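Local coordinates for 2S Albumin protein (Dolichos, PDB 6IX1) that probably serves as a seed storage protein and folds as a four-bladed beta-propeller of the hemopexin type, at residues C64-E69 / K128-F133; A73-F76 / C81-I84. One frame throughout, in Å; residues are numbered along the deposited sequence.

Contact 1. Residues C64-E69 / K128-F133. With SO4 (sulfate ion), chain E.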
loop_
_atom_site.group_PDB
_atom_site.type_symbol
_atom_site.label_atom_id
_atom_site.label_comp_id
_atom_site.label_asym_id
_atom_site.label_seq_id
_atom_site.Cartn_x
_atom_site.Cartn_y
_atom_site.Cartn_z
ATOM N N CYS A 64 -1.106 -4.999 -4.389
ATOM C CA CYS A 64 -0.499 -4.643 -3.100
ATOM C C CYS A 64 0.862 -4.023 -3.386
ATOM O O CYS A 64 1.466 -4.350 -4.402
ATOM C CB CYS A 64 -0.404 -5.874 -2.183
ATOM S SG CYS A 64 0.173 -5.510 -0.500
ATOM N N SER A 65 1.262 -3.122 -2.525
ATOM C CA SER A 65 2.572 -2.474 -2.687
ATOM C C SER A 65 3.011 -1.873 -1.386
ATOM O O SER A 65 2.144 -1.562 -0.599
ATOM C CB SER A 65 2.539 -1.397 -3.729
ATOM O OG SER A 65 1.494 -0.440 -3.533
ATOM N N PHE A 66 4.321 -1.653 -1.241
ATOM C CA PHE A 66 4.846 -0.817 -0.165
ATOM C C PHE A 66 6.191 -0.245 -0.551
ATOM O O PHE A 66 7.009 -0.928 -1.105
ATOM C CB PHE A 66 4.898 -1.550 1.176
ATOM C CG PHE A 66 5.654 -2.844 1.211
ATOM C CD1 PHE A 66 7.029 -2.815 1.479
ATOM C CD2 PHE A 66 5.053 -4.062 0.987
ATOM C CE1 PHE A 66 7.756 -3.989 1.579
ATOM C CE2 PHE A 66 5.805 -5.249 1.050
ATOM C CZ PHE A 66 7.117 -5.218 1.413
ATOM N N ASP A 67 6.372 0.965 -0.089
ATOM C CA ASP A 67 7.690 1.613 -0.216
ATOM C C ASP A 67 8.642 1.039 0.859
ATOM O O ASP A 67 8.195 0.688 1.971
ATOM C CB ASP A 67 7.584 3.127 -0.079
ATOM C CG ASP A 67 6.696 3.576 1.091
ATOM O OD1 ASP A 67 5.422 3.273 1.040
ATOM O OD2 ASP A 67 7.206 4.161 2.081
ATOM N N THR A 68 9.962 1.050 0.549
ATOM C CA THR A 68 10.942 0.583 1.536
ATOM C C THR A 68 11.852 1.738 1.935
ATOM O O THR A 68 11.654 2.318 3.022
ATOM C CB THR A 68 11.714 -0.628 0.964
ATOM O OG1 THR A 68 12.244 -0.253 -0.291
ATOM C CG2 THR A 68 10.823 -1.820 0.810
ATOM N N GLU A 69 12.769 2.058 1.032
ATOM C CA GLU A 69 13.706 3.170 1.240
ATOM C C GLU A 69 13.985 3.804 -0.132
ATOM O O GLU A 69 13.769 3.202 -1.157
ATOM C CB GLU A 69 14.986 2.655 1.949
ATOM C CG GLU A 69 15.728 1.598 1.132
ATOM C CD GLU A 69 16.902 1.009 1.879
ATOM O OE1 GLU A 69 16.699 0.546 3.000
ATOM O OE2 GLU A 69 18.026 1.104 1.369
ATOM N N LYS A 128 12.945 -1.014 9.844
ATOM C CA LYS A 128 12.647 -1.366 8.444
ATOM C C LYS A 128 11.349 -2.193 8.349
ATOM O O LYS A 128 11.199 -2.922 7.410
ATOM C CB LYS A 128 13.831 -2.001 7.755
ATOM C CG LYS A 128 15.023 -1.048 7.823
ATOM C CD LYS A 128 15.896 -0.868 6.672
ATOM C CE LYS A 128 16.753 0.383 6.839
ATOM N NZ LYS A 128 17.411 0.475 8.169
ATOM N N GLU A 129 10.440 -2.005 9.306
ATOM C CA GLU A 129 9.240 -2.807 9.303
ATOM C C GLU A 129 8.171 -2.272 8.343
ATOM O O GLU A 129 8.065 -1.076 8.070
ATOM C CB GLU A 129 8.632 -2.929 10.665
ATOM C CG GLU A 129 9.483 -3.828 11.551
ATOM C CD GLU A 129 8.967 -4.000 12.970
ATOM O OE1 GLU A 129 7.740 -3.795 13.134
ATOM O OE2 GLU A 129 9.801 -4.295 13.837
ATOM N N VAL A 130 7.420 -3.217 7.842
ATOM C CA VAL A 130 6.280 -3.047 6.941
ATOM C C VAL A 130 5.137 -3.882 7.466
ATOM O O VAL A 130 5.315 -5.106 7.744
ATOM C CB VAL A 130 6.640 -3.492 5.536
ATOM C CG1 VAL A 130 5.450 -3.406 4.629
ATOM C CG2 VAL A 130 7.804 -2.700 4.981
ATOM N N TYR A 131 3.971 -3.292 7.637
ATOM C CA TYR A 131 2.727 -3.988 7.999
ATOM C C TYR A 131 2.197 -4.689 6.780
ATOM O O TYR A 131 2.115 -4.102 5.716
ATOM C CB TYR A 131 1.675 -3.052 8.536
ATOM C CG TYR A 131 2.073 -2.454 9.859
ATOM C CD1 TYR A 131 1.766 -3.056 11.051
ATOM C CD2 TYR A 131 2.671 -1.214 9.963
ATOM C CE1 TYR A 131 2.147 -2.585 12.276
ATOM C CE2 TYR A 131 3.026 -0.720 11.204
ATOM C CZ TYR A 131 2.761 -1.374 12.372
ATOM O OH TYR A 131 3.026 -0.786 13.552
ATOM N N LEU A 132 1.823 -5.956 6.911
ATOM C CA LEU A 132 1.208 -6.821 5.903
ATOM C C LEU A 132 -0.195 -7.258 6.381
ATOM O O LEU A 132 -0.292 -7.729 7.514
ATOM C CB LEU A 132 2.078 -8.059 5.615
ATOM C CG LEU A 132 3.537 -7.806 5.245
ATOM C CD1 LEU A 132 4.173 -9.126 5.019
ATOM C CD2 LEU A 132 3.742 -6.976 3.985
ATOM N N PHE A 133 -1.187 -7.150 5.495
ATOM C CA PHE A 133 -2.566 -7.454 5.858
ATOM C C PHE A 133 -3.099 -8.499 4.896
ATOM O O PHE A 133 -2.861 -8.392 3.684
ATOM C CB PHE A 133 -3.457 -6.218 5.743
ATOM C CG PHE A 133 -3.032 -5.150 6.706
ATOM C CD1 PHE A 133 -3.498 -5.195 8.007
ATOM C CD2 PHE A 133 -2.135 -4.112 6.361
ATOM C CE1 PHE A 133 -3.082 -4.270 8.965
ATOM C CE2 PHE A 133 -1.750 -3.187 7.310
ATOM C CZ PHE A 133 -2.256 -3.227 8.581
HETATM S S SO4 E . 2.366 -3.198 15.987
HETATM O O1 SO4 E . 3.759 -2.865 15.491
HETATM O O2 SO4 E . 1.763 -1.942 15.534
HETATM O O3 SO4 E . 2.563 -3.286 17.341
HETATM O O4 SO4 E . 2.004 -4.392 15.329
#
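F66 and V130 meet between two neighbouring blades of a hemopexin-type beta-propeller, a fold in which each sheet packs face to face on the next. No hydrogen bond joins 64-69 to 128-133; contact between side chains holds this part of the interface together. The F66 ring presents a face to V130, whose CG1 methyl sits 3.5 Å from the ring centroid and only 14° off the normal, a CH-pi contact nearly over the centre. With chi1 at 176°, V130 sets CG1 opposite its own backbone N, and the second branch, CG2, rests 3.6 Å from F66 CD1, so both methyls lie on the same side of the ring, CG1 above the centre and CG2 displaced toward the CD1-CE1 side. L132 reaches the same ring obliquely, its CD2 lying 4.0 Å from F66 CE2. A121, from the first strand of the third blade, also touches the F66 side chain.

At the more exposed end, beyond the strands, the meeting changes character. E69 OE1 approaches the aliphatic end of K128 at a slant, 3.8 Å from its CE, while K128 NZ stays 5.2 Å away, too far for a salt bridge; this carboxylate oxygen is hydrogen-bonded to Y143 OH instead. Y131 points away from 64-69, toward a sulfate ion, probably from the crystallisation liquor, also bound by Y138, R140 and G199. The sulfate lies at the edge of the tyrosine ring, with Y131 OH 2.6 Å from sulfate O2.

Contact 2. Residues A73-F76 / C81-I84; sequences AYVF and CAYI
Strands 73-76 and 81-84 run antiparallel, their axes 4.7 Å apart at closest approach, with A73-I84 and V75-A82 as hydrogen-bonded pairs alternating with the non-hydrogen-bonded pairs Y74-Y83 and F76-C81. Each hydrogen-bonded pair closes a ring of two N-H to O bonds; the one from I84 N to A73 O measures 2.9 Å and is nearly straight, with 168° at the hydrogen. In the non-hydrogen-bonded positions the strands add CA-H to oxygen contacts, such as Y74 CA to A82 O.

Side chains alternate between the two faces. On the aromatic face, Y74 and Y83 form an offset stack with their planes 24° apart and their centroids separated by 4.2 Å. The overlap is lopsided: Y83 CD1 stands over the middle of the Y74 ring and lies 3.3 Å from Y74 CE2, whereas the Y74 hydroxyl projects above the rim of the Y83 ring. Y83 achieves this with CG turned opposite its backbone N (chi1 -161°), and its own hydroxyl is hydrogen-bonded to T68. Further along, the C81 CB lies 3.4 Å from F76 CD2, while C81 SG makes an oblique sulfur-aromatic contact with the same ring. The other face is aliphatic: V75 CG1 meets I84 CD1 at 4.0 Å, the two side chains crossing at about a right angle, and V75 CG2 faces the methyl of A82. This is a beta hairpin, the two central strands of one blade in a hemopexin-type propeller.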
loop_
_atom_site.group_PDB
_atom_site.type_symbol
_atom_site.label_atom_id
_atom_site.label_comp_id
_atom_site.label_asym_id
_atom_site.label_seq_id
_atom_site.Cartn_x
_atom_site.Cartn_y
_atom_site.Cartn_z
ATOM N N ALA A 73 10.384 0.047 -3.947
ATOM C CA ALA A 73 9.114 -0.476 -3.454
ATOM C C ALA A 73 8.987 -1.944 -3.857
ATOM O O ALA A 73 9.491 -2.297 -4.891
ATOM C CB ALA A 73 7.983 0.318 -4.001
ATOM N N TYR A 74 8.243 -2.695 -3.022
ATOM C CA TYR A 74 7.709 -3.993 -3.481
ATOM C C TYR A 74 6.340 -3.843 -4.083
ATOM O O TYR A 74 5.525 -3.044 -3.541
ATOM C CB TYR A 74 7.665 -5.034 -2.354
ATOM C CG TYR A 74 8.988 -5.613 -2.013
ATOM C CD1 TYR A 74 9.484 -6.689 -2.738
ATOM C CD2 TYR A 74 9.809 -5.108 -1.041
ATOM C CE1 TYR A 74 10.727 -7.255 -2.498
ATOM C CE2 TYR A 74 11.032 -5.669 -0.764
ATOM C CZ TYR A 74 11.496 -6.749 -1.496
ATOM O OH TYR A 74 12.709 -7.288 -1.195
ATOM N N VAL A 75 6.099 -4.552 -5.172
ATOM C CA VAL A 75 4.762 -4.640 -5.759
ATOM C C VAL A 75 4.361 -6.086 -5.911
ATOM O O VAL A 75 5.244 -6.973 -5.943
ATOM C CB VAL A 75 4.780 -3.912 -7.115
ATOM C CG1 VAL A 75 5.077 -2.435 -6.948
ATOM C CG2 VAL A 75 5.745 -4.467 -8.157
ATOM N N PHE A 76 3.071 -6.313 -5.921
ATOM C CA PHE A 76 2.453 -7.642 -5.867
ATOM C C PHE A 76 1.340 -7.724 -6.900
ATOM O O PHE A 76 0.707 -6.703 -7.169
ATOM C CB PHE A 76 1.845 -7.892 -4.481
ATOM C CG PHE A 76 2.832 -7.889 -3.326
ATOM C CD1 PHE A 76 3.354 -6.707 -2.815
ATOM C CD2 PHE A 76 3.360 -9.081 -2.855
ATOM C CE1 PHE A 76 4.326 -6.700 -1.827
ATOM C CE2 PHE A 76 4.361 -9.053 -1.915
ATOM C CZ PHE A 76 4.842 -7.877 -1.372
ATOM N N CYS A 81 5.434 -11.261 -6.995
ATOM C CA CYS A 81 5.942 -10.012 -6.447
ATOM C C CYS A 81 7.260 -9.634 -7.094
ATOM O O CYS A 81 7.954 -10.489 -7.657
ATOM C CB CYS A 81 5.893 -10.044 -4.945
ATOM S SG CYS A 81 7.196 -11.007 -4.256
ATOM N N ALA A 82 7.567 -8.363 -6.963
ATOM C CA ALA A 82 8.809 -7.808 -7.502
ATOM C C ALA A 82 9.287 -6.665 -6.628
ATOM O O ALA A 82 8.471 -5.954 -6.083
ATOM C CB ALA A 82 8.628 -7.364 -8.934
ATOM N N TYR A 83 10.594 -6.485 -6.586
ATOM C CA TYR A 83 11.231 -5.291 -5.994
ATOM C C TYR A 83 11.593 -4.367 -7.143
ATOM O O TYR A 83 12.269 -4.843 -8.005
ATOM C CB TYR A 83 12.455 -5.632 -5.148
ATOM C CG TYR A 83 12.893 -4.604 -4.179
ATOM C CD1 TYR A 83 11.998 -3.892 -3.425
ATOM C CD2 TYR A 83 14.212 -4.416 -3.911
ATOM C CE1 TYR A 83 12.424 -2.979 -2.479
ATOM C CE2 TYR A 83 14.653 -3.473 -3.006
ATOM C CZ TYR A 83 13.754 -2.828 -2.188
ATOM O OH TYR A 83 14.179 -1.940 -1.242
ATOM N N ILE A 84 11.181 -3.125 -7.070
ATOM C CA ILE A 84 11.398 -2.165 -8.176
ATOM C C ILE A 84 12.091 -0.935 -7.584
ATOM O O ILE A 84 11.945 -0.524 -6.419
ATOM C CB ILE A 84 10.093 -1.855 -8.929
ATOM C CG1 ILE A 84 9.145 -0.967 -8.123
ATOM C CG2 ILE A 84 9.453 -3.138 -9.320
ATOM C CD1 ILE A 84 7.960 -0.456 -8.891
#

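How the contacts relate
The example illustrates how a propeller combines order within a blade and packing between blades. From the N terminus, the chain first completes one blade, then enters the second through 64-69, its inner strand, and turns into the hairpin of contact 2, whose two arms close a short loop of four residues. It next completes that blade and enters the third, where 128-133 returns to 64-69 and closes the much longer loop of contact 1. Contact 2 therefore lies wholly within the span of contact 1. The two share a sheet: strand 64-67 pairs with 72-77, and a backbone bond probably links F66 O to Y74 N, carrying the inter-blade seam into the hairpin.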